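Local coordinates for acetyltransferase, GNAT family (Colwellia psychrerythraea, PDB 3IWG), which is probably an acyltransferase of the GNAT family, expected to transfer an acyl group from acyl-coenzyme A to an acceptor, at residues F157-I162 against I213-S217; Q150-F154 against L182-W186; A224-T229 against A256-A260; A153-F157 against L191-G195. One frame throughout, in Å; residues are numbered along the deposited sequence.

Contact 1: F157-I162 against I213-S217; sequences FAAANI and IVAQS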
loop_
_atom_site.group_PDB
_atom_site.type_symbol
_atom_site.label_atom_id
_atom_site.label_comp_id
_atom_site.label_asym_id
_atom_site.label_seq_id
_atom_site.Cartn_x
_atom_site.Cartn_y
_atom_site.Cartn_z
ATOM N N PHE A 157 -3.788 14.042 -6.778
ATOM C CA PHE A 157 -3.866 15.180 -5.856
ATOM C C PHE A 157 -2.685 15.194 -4.823
ATOM O O PHE A 157 -1.979 16.196 -4.669
ATOM C CB PHE A 157 -5.241 15.184 -5.164
ATOM C CG PHE A 157 -5.416 16.303 -4.195
ATOM C CD1 PHE A 157 -5.235 16.083 -2.851
ATOM C CD2 PHE A 157 -5.736 17.587 -4.646
ATOM C CE1 PHE A 157 -5.380 17.094 -1.953
ATOM C CE2 PHE A 157 -5.893 18.601 -3.762
ATOM C CZ PHE A 157 -5.697 18.371 -2.400
ATOM N N ALA A 158 -2.418 14.057 -4.177
ATOM C CA ALA A 158 -1.356 14.033 -3.197
ATOM C C ALA A 158 0.005 14.160 -3.857
ATOM O O ALA A 158 0.868 14.870 -3.337
ATOM C CB ALA A 158 -1.422 12.781 -2.345
ATOM N N ALA A 159 0.214 13.495 -4.991
ATOM C CA ALA A 159 1.516 13.548 -5.648
ATOM C C ALA A 159 1.849 15.003 -6.006
ATOM O O ALA A 159 2.968 15.485 -5.740
ATOM C CB ALA A 159 1.542 12.654 -6.936
ATOM N N ALA A 160 0.872 15.699 -6.589
ATOM C CA ALA A 160 1.032 17.103 -6.972
ATOM C C ALA A 160 1.252 17.998 -5.758
ATOM O O ALA A 160 2.004 18.965 -5.838
ATOM C CB ALA A 160 -0.192 17.585 -7.785
ATOM N N ASN A 161 0.626 17.688 -4.623
ATOM C CA ASN A 161 0.718 18.607 -3.467
ATOM C C ASN A 161 1.781 18.273 -2.475
ATOM O O ASN A 161 2.326 19.167 -1.892
ATOM C CB ASN A 161 -0.618 18.744 -2.739
ATOM C CG ASN A 161 -1.572 19.588 -3.501
ATOM O OD1 ASN A 161 -1.392 20.799 -3.591
ATOM N ND2 ASN A 161 -2.581 18.968 -4.098
ATOM N N ILE A 162 2.086 17.015 -2.226
ATOM C CA ILE A 162 3.150 16.721 -1.234
ATOM C C ILE A 162 4.363 15.992 -1.841
ATOM O O ILE A 162 5.309 15.690 -1.128
ATOM C CB ILE A 162 2.622 15.880 -0.022
ATOM C CG1 ILE A 162 2.160 14.487 -0.503
ATOM C CG2 ILE A 162 1.485 16.601 0.708
ATOM C CD1 ILE A 162 1.822 13.500 0.618
ATOM N N ILE A 213 -4.468 17.147 3.486
ATOM C CA ILE A 213 -3.766 17.890 2.470
ATOM C C ILE A 213 -4.725 18.871 1.822
ATOM O O ILE A 213 -5.773 18.480 1.309
ATOM C CB ILE A 213 -3.246 16.949 1.323
ATOM C CG1 ILE A 213 -2.362 15.809 1.844
ATOM C CG2 ILE A 213 -2.520 17.781 0.298
ATOM C CD1 ILE A 213 -2.034 14.666 0.690
ATOM N N VAL A 214 -4.349 20.136 1.827
ATOM C CA VAL A 214 -5.149 21.174 1.183
ATOM C C VAL A 214 -4.536 21.442 -0.138
ATOM O O VAL A 214 -3.320 21.501 -0.217
ATOM C CB VAL A 214 -5.149 22.501 1.981
ATOM C CG1 VAL A 214 -5.858 23.614 1.184
ATOM C CG2 VAL A 214 -5.773 22.294 3.297
ATOM N N ALA A 215 -5.350 21.597 -1.165
ATOM C CA ALA A 215 -4.804 21.916 -2.493
ATOM C C ALA A 215 -3.949 23.171 -2.387
ATOM O O ALA A 215 -4.343 24.172 -1.770
ATOM C CB ALA A 215 -5.891 22.135 -3.521
ATOM N N GLN A 216 -2.770 23.096 -2.979
ATOM C CA GLN A 216 -1.825 24.217 -2.965
ATOM C C GLN A 216 -2.410 25.440 -3.666
ATOM O O GLN A 216 -1.956 26.536 -3.443
ATOM C CB GLN A 216 -0.496 23.813 -3.619
ATOM C CG GLN A 216 0.718 24.682 -3.285
ATOM C CD GLN A 216 0.790 25.153 -1.774
ATOM O OE1 GLN A 216 0.613 24.347 -0.832
ATOM N NE2 GLN A 216 1.033 26.482 -1.571
ATOM N N SER A 217 -3.423 25.233 -4.495
ATOM C CA SER A 217 -4.158 26.340 -5.144
ATOM C C SER A 217 -5.194 27.057 -4.247
ATOM O O SER A 217 -5.846 27.992 -4.690
ATOM C CB SER A 217 -4.873 25.818 -6.386
ATOM O OG SER A 217 -5.711 24.760 -6.024
#
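Phe157 of helix 151-162 and the chain Ile213-Ala215 form the tight part of this contact. The helix packs here across the C-terminal end of strand 207-214 of the GNAT domain, before the turn leading to helix 223-237. Phe157 CE1 meets Ile213 O near the ring plane, and Phe157 CE2 lies 3.5 Å from Ala215 CB. Ile213 CD1 packs 3.6 Å from Ala158 CB. Asn161 carries the polar link, its CG anti to the carbonyl carbon (chi1 -75°), which turns the amide toward the strand end. There Asn161 OD1 accepts from Gln216 N at 2.7 Å, the donor tilted from the carbonyl plane. Asn161 ND2 lies over one face of the Phe157 ring and donates to Phe157 O at 2.9 Å; Asn161 N reaches that oxygen from the opposite face of its plane. A leucine in place of Asn161 would probably leave Gln216 N without this acceptor. On the looser solvent side, Ile162 CG2 stays 4.0 Å from Ile213 CD1, and Gln216 OE1 bonds to Arg219. Tyr173 of helix 166-178 touches Ala158 and Ile213. Strand 190-199 pairs with Ile213 through Ala194, and Leu192 bonds to Ala215 just beyond strand 207-214.

Contact 2: Q150-F154 against L182-W186; sequences QLTAF and LFGYW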
loop_
_atom_site.group_PDB
_atom_site.type_symbol
_atom_site.label_atom_id
_atom_site.label_comp_id
_atom_site.label_asym_id
_atom_site.label_seq_id
_atom_site.Cartn_x
_atom_site.Cartn_y
_atom_site.Cartn_z
ATOM N N GLN A 150 -12.191 6.593 -7.217
ATOM C CA GLN A 150 -11.531 7.877 -7.086
ATOM C C GLN A 150 -10.061 7.753 -6.649
ATOM O O GLN A 150 -9.396 8.764 -6.408
ATOM C CB GLN A 150 -12.297 8.728 -6.044
ATOM C CG GLN A 150 -13.812 8.841 -6.298
ATOM C CD GLN A 150 -14.583 9.464 -5.130
ATOM O OE1 GLN A 150 -14.330 9.154 -3.986
ATOM N NE2 GLN A 150 -15.511 10.356 -5.426
ATOM N N LEU A 151 -9.535 6.537 -6.537
ATOM C CA LEU A 151 -8.166 6.417 -6.020
ATOM C C LEU A 151 -7.204 7.246 -6.819
ATOM O O LEU A 151 -6.330 7.900 -6.239
ATOM C CB LEU A 151 -7.703 4.961 -6.005
ATOM C CG LEU A 151 -6.290 4.556 -5.569
ATOM C CD1 LEU A 151 -5.958 4.903 -4.107
ATOM C CD2 LEU A 151 -6.141 3.010 -5.803
ATOM N N THR A 152 -7.343 7.228 -8.149
ATOM C CA THR A 152 -6.316 7.862 -8.984
ATOM C C THR A 152 -6.356 9.375 -8.778
ATOM O O THR A 152 -5.314 10.048 -8.812
ATOM C CB THR A 152 -6.391 7.553 -10.545
ATOM O OG1 THR A 152 -5.373 8.347 -11.207
ATOM C CG2 THR A 152 -7.761 7.961 -11.166
ATOM N N ALA A 153 -7.555 9.913 -8.594
ATOM C CA ALA A 153 -7.678 11.342 -8.361
ATOM C C ALA A 153 -7.008 11.708 -7.031
ATOM O O ALA A 153 -6.219 12.665 -6.959
ATOM C CB ALA A 153 -9.151 11.757 -8.393
ATOM N N PHE A 154 -7.240 10.915 -5.993
ATOM C CA PHE A 154 -6.530 11.173 -4.742
ATOM C C PHE A 154 -5.009 11.096 -4.905
ATOM O O PHE A 154 -4.260 11.908 -4.367
ATOM C CB PHE A 154 -7.026 10.233 -3.663
ATOM C CG PHE A 154 -8.315 10.686 -2.999
ATOM C CD1 PHE A 154 -8.304 11.586 -1.927
ATOM C CD2 PHE A 154 -9.529 10.219 -3.429
ATOM C CE1 PHE A 154 -9.517 11.978 -1.315
ATOM C CE2 PHE A 154 -10.723 10.615 -2.830
ATOM C CZ PHE A 154 -10.730 11.493 -1.780
ATOM N N LEU A 182 -10.401 7.449 4.300
ATOM C CA LEU A 182 -10.013 8.573 3.448
ATOM C C LEU A 182 -11.234 9.363 3.022
ATOM O O LEU A 182 -12.241 8.771 2.666
ATOM C CB LEU A 182 -9.231 8.075 2.231
ATOM C CG LEU A 182 -8.695 9.082 1.171
ATOM C CD1 LEU A 182 -7.669 10.046 1.719
ATOM C CD2 LEU A 182 -8.112 8.292 -0.026
ATOM N N PHE A 183 -11.131 10.698 3.042
ATOM C CA PHE A 183 -12.220 11.537 2.588
ATOM C C PHE A 183 -11.724 12.656 1.664
ATOM O O PHE A 183 -10.576 13.086 1.730
ATOM C CB PHE A 183 -12.949 12.163 3.779
ATOM C CG PHE A 183 -13.588 11.163 4.699
ATOM C CD1 PHE A 183 -12.832 10.445 5.592
ATOM C CD2 PHE A 183 -14.959 10.956 4.693
ATOM C CE1 PHE A 183 -13.416 9.511 6.434
ATOM C CE2 PHE A 183 -15.538 10.008 5.548
ATOM C CZ PHE A 183 -14.748 9.306 6.427
ATOM N N GLY A 184 -12.629 13.145 0.832
ATOM C CA GLY A 184 -12.321 14.198 -0.117
ATOM C C GLY A 184 -13.296 15.338 0.011
ATOM O O GLY A 184 -14.473 15.123 0.311
ATOM N N TYR A 185 -12.790 16.544 -0.187
ATOM C CA TYR A 185 -13.617 17.730 -0.219
ATOM C C TYR A 185 -13.515 18.261 -1.630
ATOM O O TYR A 185 -12.446 18.654 -2.079
ATOM C CB TYR A 185 -13.129 18.740 0.820
ATOM C CG TYR A 185 -13.871 20.053 0.909
ATOM C CD1 TYR A 185 -15.263 20.097 0.963
ATOM C CD2 TYR A 185 -13.174 21.253 1.009
ATOM C CE1 TYR A 185 -15.938 21.306 1.083
ATOM C CE2 TYR A 185 -13.835 22.480 1.100
ATOM C CZ TYR A 185 -15.207 22.502 1.141
ATOM O OH TYR A 185 -15.852 23.698 1.273
ATOM N N TRP A 186 -14.657 18.237 -2.314
ATOM C CA TRP A 186 -14.759 18.376 -3.760
ATOM C C TRP A 186 -15.470 19.642 -4.138
ATOM O O TRP A 186 -16.372 20.134 -3.437
ATOM C CB TRP A 186 -15.589 17.215 -4.358
ATOM C CG TRP A 186 -14.952 15.881 -4.223
ATOM C CD1 TRP A 186 -15.065 15.026 -3.186
ATOM C CD2 TRP A 186 -14.111 15.254 -5.170
ATOM N NE1 TRP A 186 -14.352 13.889 -3.427
ATOM C CE2 TRP A 186 -13.750 14.008 -4.648
ATOM C CE3 TRP A 186 -13.644 15.614 -6.435
ATOM C CZ2 TRP A 186 -12.923 13.117 -5.340
ATOM C CZ3 TRP A 186 -12.840 14.715 -7.134
ATOM C CH2 TRP A 186 -12.487 13.497 -6.583
HETATM O O HOH W 1 -14.194 11.520 -1.947
#
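Phe154 and Leu182 meet face to methyl where helix 151-162 packs on strand 182-187, part of the central sheet of the GNAT fold. Leu182 CG is anti to the backbone N (chi1 -180°), which carries CD2 over one face of the ring, 3.9 Å from the Phe154 ring centroid, in a CH-pi contact. The far edge of the same ring runs into the strand backbone. Phe154 CE1 is 3.4 Å from Phe183 O, and Phe154 CZ is 3.6 Å from Gly184 CA. A CB on Gly184 would lie only 2.7 Å from Phe154 CZ, so the bare backbone lets the ring reach the strand. At the other end, Trp186 CH2 approaches Ala153 CB at 4.2 Å, with the methyl at the edge of the indole. Gln150 NE2 lies 3.8 Å from Trp186 CZ2, the amide and indole planes 29° apart. Further out, both ends of that amide are fixed: Gln150 NE2 donates to Gln144 OE1, and Gln150 OE1 accepts from Gly147 N. Tyr173 of helix 166-178 touches both Phe154 and Leu182. One water joins the two segments: it accepts from Trp186 NE1 at 2.8 Å and donates to Gln150 OE1 at 3.1 Å.

Contact 3: A224-T229 against A256-A260; sequences AKKVLT and AIAHA. With SO4 (sulfate ion), chain C.
Lys225 and His259 cross at about a right angle on the outer side of this helix-helix contact. The lysine runs extended as far as CE, with CG anti to the backbone N (chi1 -180°), and its aliphatic part passes over the end of helix 251-259. Lys225 CD packs 3.6 Å from His259 CB, and Lys225 CE comes within 3.2 Å of His259 O. Deeper in, Leu228 and Ile257 cross obliquely, with Leu228 CD1 3.7 Å from Ile257 CG1. Leu228 CB also meets the CB of Ala260, the first residue past the helix. Ala224 CB and Ala256 CB touch methyl to methyl at 3.8 Å, and these small side chains let the helices come close: the CA atoms of Lys225 and Ala256 are 4.9 Å apart. An alanine in place of Lys225 would probably uncover the backbone around His259 and open a gap at the outer rim. Beyond Ala224 a sulfate ion accepts from Ala224 N, and also from Arg219 and Gly220. No hydrogen bond joins the two segments; the packing is mostly apolar. The anion, probably from the crystallisation liquor, sits at the helix start, consistent with the loop where GNAT enzymes hold the coenzyme A pyrophosphate.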
loop_
_atom_site.group_PDB
_atom_site.type_symbol
_atom_site.label_atom_id
_atom_site.label_comp_id
_atom_site.label_asym_id
_atom_site.label_seq_id
_atom_site.Cartn_x
_atom_site.Cartn_y
_atom_site.Cartn_z
ATOM N N ALA A 224 -8.170 23.886 5.776
ATOM C CA ALA A 224 -7.635 22.793 6.627
ATOM C C ALA A 224 -8.415 22.773 7.954
ATOM O O ALA A 224 -8.762 21.707 8.451
ATOM C CB ALA A 224 -6.155 22.930 6.874
ATOM N N LYS A 225 -8.720 23.942 8.514
ATOM C CA LYS A 225 -9.477 23.955 9.742
ATOM C C LYS A 225 -10.775 23.168 9.585
ATOM O O LYS A 225 -11.119 22.345 10.433
ATOM C CB LYS A 225 -9.794 25.353 10.187
ATOM C CG LYS A 225 -10.582 25.415 11.478
ATOM C CD LYS A 225 -10.773 26.880 11.894
ATOM C CE LYS A 225 -11.591 27.027 13.230
ATOM N NZ LYS A 225 -13.060 27.299 13.079
ATOM N N LYS A 226 -11.476 23.420 8.484
ATOM C CA LYS A 226 -12.760 22.819 8.275
ATOM C C LYS A 226 -12.673 21.314 8.106
ATOM O O LYS A 226 -13.581 20.578 8.520
ATOM C CB LYS A 226 -13.415 23.447 7.071
ATOM C CG LYS A 226 -13.699 24.926 7.230
ATOM C CD LYS A 226 -14.932 25.332 6.468
ATOM C CE LYS A 226 -14.702 26.229 5.251
ATOM N NZ LYS A 226 -15.197 27.587 5.584
ATOM N N VAL A 227 -11.560 20.871 7.516
ATOM C CA VAL A 227 -11.350 19.460 7.223
ATOM C C VAL A 227 -11.124 18.746 8.538
ATOM O O VAL A 227 -11.748 17.737 8.828
ATOM C CB VAL A 227 -10.157 19.233 6.250
ATOM C CG1 VAL A 227 -9.820 17.791 6.129
ATOM C CG2 VAL A 227 -10.498 19.782 4.896
ATOM N N LEU A 228 -10.251 19.319 9.347
ATOM C CA LEU A 228 -9.973 18.781 10.664
ATOM C C LEU A 228 -11.272 18.706 11.497
ATOM O O LEU A 228 -11.530 17.707 12.158
ATOM C CB LEU A 228 -8.922 19.638 11.339
ATOM C CG LEU A 228 -7.516 19.364 10.842
ATOM C CD1 LEU A 228 -6.559 20.415 11.396
ATOM C CD2 LEU A 228 -7.083 17.996 11.341
ATOM N N THR A 229 -12.111 19.730 11.410
ATOM C CA THR A 229 -13.353 19.734 12.160
ATOM C C THR A 229 -14.254 18.592 11.715
ATOM O O THR A 229 -14.824 17.907 12.544
ATOM C CB THR A 229 -14.086 21.080 12.044
ATOM O OG1 THR A 229 -13.204 22.114 12.507
ATOM C CG2 THR A 229 -15.357 21.082 12.892
ATOM N N ALA A 256 -3.799 25.760 11.770
ATOM C CA ALA A 256 -5.129 25.148 11.530
ATOM C C ALA A 256 -5.483 24.142 12.652
ATOM O O ALA A 256 -6.625 24.033 13.114
ATOM C CB ALA A 256 -5.156 24.417 10.176
ATOM N N ILE A 257 -4.474 23.418 13.094
ATOM C CA ILE A 257 -4.699 22.412 14.109
ATOM C C ILE A 257 -5.168 23.085 15.380
ATOM O O ILE A 257 -6.132 22.645 15.979
ATOM C CB ILE A 257 -3.486 21.574 14.332
ATOM C CG1 ILE A 257 -3.270 20.695 13.101
ATOM C CG2 ILE A 257 -3.643 20.706 15.549
ATOM C CD1 ILE A 257 -1.953 19.953 13.085
ATOM N N ALA A 258 -4.550 24.205 15.734
ATOM C CA ALA A 258 -4.854 24.824 17.017
ATOM C C ALA A 258 -6.198 25.544 16.874
ATOM O O ALA A 258 -6.960 25.606 17.824
ATOM C CB ALA A 258 -3.766 25.754 17.430
ATOM N N HIS A 259 -6.512 26.046 15.674
ATOM C CA HIS A 259 -7.831 26.636 15.450
ATOM C C HIS A 259 -8.935 25.584 15.475
ATOM O O HIS A 259 -10.070 25.892 15.801
ATOM C CB HIS A 259 -7.915 27.354 14.108
ATOM C CG HIS A 259 -7.089 28.598 14.018
ATOM N ND1 HIS A 259 -6.732 29.341 15.130
ATOM C CD2 HIS A 259 -6.606 29.265 12.939
ATOM C CE1 HIS A 259 -6.032 30.393 14.739
ATOM N NE2 HIS A 259 -5.939 30.367 13.418
ATOM N N ALA A 260 -8.611 24.343 15.122
ATOM C CA ALA A 260 -9.611 23.284 15.113
ATOM C C ALA A 260 -9.851 22.740 16.533
ATOM O O ALA A 260 -10.480 21.705 16.686
ATOM C CB ALA A 260 -9.190 22.152 14.149
HETATM S S SO4 C . -4.701 26.192 5.060
HETATM O O1 SO4 C . -4.285 26.949 3.876
HETATM O O2 SO4 C . -3.700 25.188 5.446
HETATM O O3 SO4 C . -5.976 25.610 4.734
HETATM O O4 SO4 C . -4.829 27.036 6.276
#

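Contact 4: A153-F157 against L191-G195; sequences AFVTF and LLAAG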
loop_
_atom_site.group_PDB
_atom_site.type_symbol
_atom_site.label_atom_id
_atom_site.label_comp_id
_atom_site.label_asym_id
_atom_site.label_seq_id
_atom_site.Cartn_x
_atom_site.Cartn_y
_atom_site.Cartn_z
ATOM N N ALA A 153 -7.555 9.913 -8.594
ATOM C CA ALA A 153 -7.678 11.342 -8.361
ATOM C C ALA A 153 -7.008 11.708 -7.031
ATOM O O ALA A 153 -6.219 12.665 -6.959
ATOM C CB ALA A 153 -9.151 11.757 -8.393
ATOM N N PHE A 154 -7.240 10.915 -5.993
ATOM C CA PHE A 154 -6.530 11.173 -4.742
ATOM C C PHE A 154 -5.009 11.096 -4.905
ATOM O O PHE A 154 -4.260 11.908 -4.367
ATOM C CB PHE A 154 -7.026 10.233 -3.663
ATOM C CG PHE A 154 -8.315 10.686 -2.999
ATOM C CD1 PHE A 154 -8.304 11.586 -1.927
ATOM C CD2 PHE A 154 -9.529 10.219 -3.429
ATOM C CE1 PHE A 154 -9.517 11.978 -1.315
ATOM C CE2 PHE A 154 -10.723 10.615 -2.830
ATOM C CZ PHE A 154 -10.730 11.493 -1.780
ATOM N N VAL A 155 -4.541 10.098 -5.639
ATOM C CA VAL A 155 -3.087 9.869 -5.822
ATOM C C VAL A 155 -2.458 11.032 -6.563
ATOM O O VAL A 155 -1.455 11.610 -6.119
ATOM C CB VAL A 155 -2.811 8.517 -6.543
ATOM C CG1 VAL A 155 -1.411 8.467 -7.182
ATOM C CG2 VAL A 155 -3.049 7.323 -5.542
ATOM N N THR A 156 -3.086 11.416 -7.656
ATOM C CA THR A 156 -2.662 12.594 -8.379
ATOM C C THR A 156 -2.694 13.855 -7.510
ATOM O O THR A 156 -1.744 14.649 -7.503
ATOM C CB THR A 156 -3.601 12.819 -9.558
ATOM O OG1 THR A 156 -3.528 11.682 -10.414
ATOM C CG2 THR A 156 -3.218 14.063 -10.311
ATOM N N PHE A 157 -3.788 14.042 -6.778
ATOM C CA PHE A 157 -3.866 15.180 -5.856
ATOM C C PHE A 157 -2.685 15.194 -4.823
ATOM O O PHE A 157 -1.979 16.196 -4.669
ATOM C CB PHE A 157 -5.241 15.184 -5.164
ATOM C CG PHE A 157 -5.416 16.303 -4.195
ATOM C CD1 PHE A 157 -5.235 16.083 -2.851
ATOM C CD2 PHE A 157 -5.736 17.587 -4.646
ATOM C CE1 PHE A 157 -5.380 17.094 -1.953
ATOM C CE2 PHE A 157 -5.893 18.601 -3.762
ATOM C CZ PHE A 157 -5.697 18.371 -2.400
ATOM N N LEU A 191 -10.706 18.116 -6.373
ATOM C CA LEU A 191 -10.390 17.933 -4.977
ATOM C C LEU A 191 -9.871 19.247 -4.413
ATOM O O LEU A 191 -8.886 19.751 -4.906
ATOM C CB LEU A 191 -9.316 16.846 -4.815
ATOM C CG LEU A 191 -9.866 15.450 -4.552
ATOM C CD1 LEU A 191 -8.718 14.445 -4.437
ATOM C CD2 LEU A 191 -10.758 15.435 -3.250
ATOM N N LEU A 192 -10.532 19.809 -3.402
ATOM C CA LEU A 192 -9.969 20.936 -2.682
ATOM C C LEU A 192 -9.085 20.453 -1.523
ATOM O O LEU A 192 -8.159 21.153 -1.117
ATOM C CB LEU A 192 -11.065 21.851 -2.173
ATOM C CG LEU A 192 -11.854 22.585 -3.253
ATOM C CD1 LEU A 192 -12.931 23.465 -2.661
ATOM C CD2 LEU A 192 -10.924 23.402 -4.159
ATOM N N ALA A 193 -9.360 19.267 -0.990
ATOM C CA ALA A 193 -8.545 18.737 0.080
ATOM C C ALA A 193 -8.810 17.265 0.254
ATOM O O ALA A 193 -9.863 16.800 -0.123
ATOM C CB ALA A 193 -8.853 19.466 1.399
ATOM N N ALA A 194 -7.882 16.574 0.916
ATOM C CA ALA A 194 -8.030 15.151 1.249
ATOM C C ALA A 194 -7.872 15.020 2.742
ATOM O O ALA A 194 -6.938 15.589 3.282
ATOM C CB ALA A 194 -6.917 14.332 0.575
ATOM N N GLY A 195 -8.711 14.231 3.397
ATOM C CA GLY A 195 -8.607 14.044 4.829
ATOM C C GLY A 195 -8.532 12.577 5.165
ATOM O O GLY A 195 -9.170 11.748 4.497
#
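Two different first torsions send Phe154 and Phe157, one helical turn apart, to the same leucine. Phe154 has CG anti to the carbonyl carbon (chi1 -82°), while Phe157 has CG anti to the backbone N (chi1 180°). This is helix-on-sheet packing in the GNAT domain, and Leu191 fills the space between the two rings. Its CD1 lies over one face of Phe154, 4.0 Å from the Phe154 ring centroid, and Leu191 CD1 also touches Phe157 CB at 3.6 Å. Leu191 CB covers a face of the Phe157 ring, 4.1 Å from its centroid. Both are CH-pi contacts. The opposite faces of the two rings are taken by Leu182 and by Asn161 ND2. Ala194 completes the wall: Ala194 CB meets the edge of Phe154, 4.0 Å from Phe154 CD1, and also reaches Phe157 CE1. The end of the Phe157 ring comes close to the strand backbone, with Phe157 CE2 3.4 Å from Leu191 O. Helix 153-157 crosses strand 193-195 at -109°, with the axes 9.6 Å apart. Where the chain turns a corner, Leu192 and Ala193 both face Tyr185 in a classic beta bulge. Trp186 packs against Leu191 from the neighbouring strand, and Tyr173 of helix 166-178 lies against Phe154. No hydrogen bond joins the two segments. Here the helix meets the strand through aliphatic CH-pi contacts and close packing, so the fit depends on how the two phenylalanines and the leucine interlock.

How the contacts relate
Contacts 1, 2 and 4 all seat helix 151-162 on the GNAT sheet, against strands 207-214, 182-187 and 190-199. Phe157 is shared by contacts 1 and 4, and Ala153 and Phe154 by contacts 2 and 4. All four contacts are partly buried. Contacts 2 and 4 have no exposed touching residue, while contact 1 has an exposed side at Ile162 and Gln216, and contact 3 one at His259. Contact 4 has no hydrogen bond across it and is mainly apolar; contacts 1 and 2 add an asparagine bond and a water bridge. Contact 3 joins two helices instead. Its Ala224 packs on Val214 of contact 1 and its Val227 on Ala193 of contact 4.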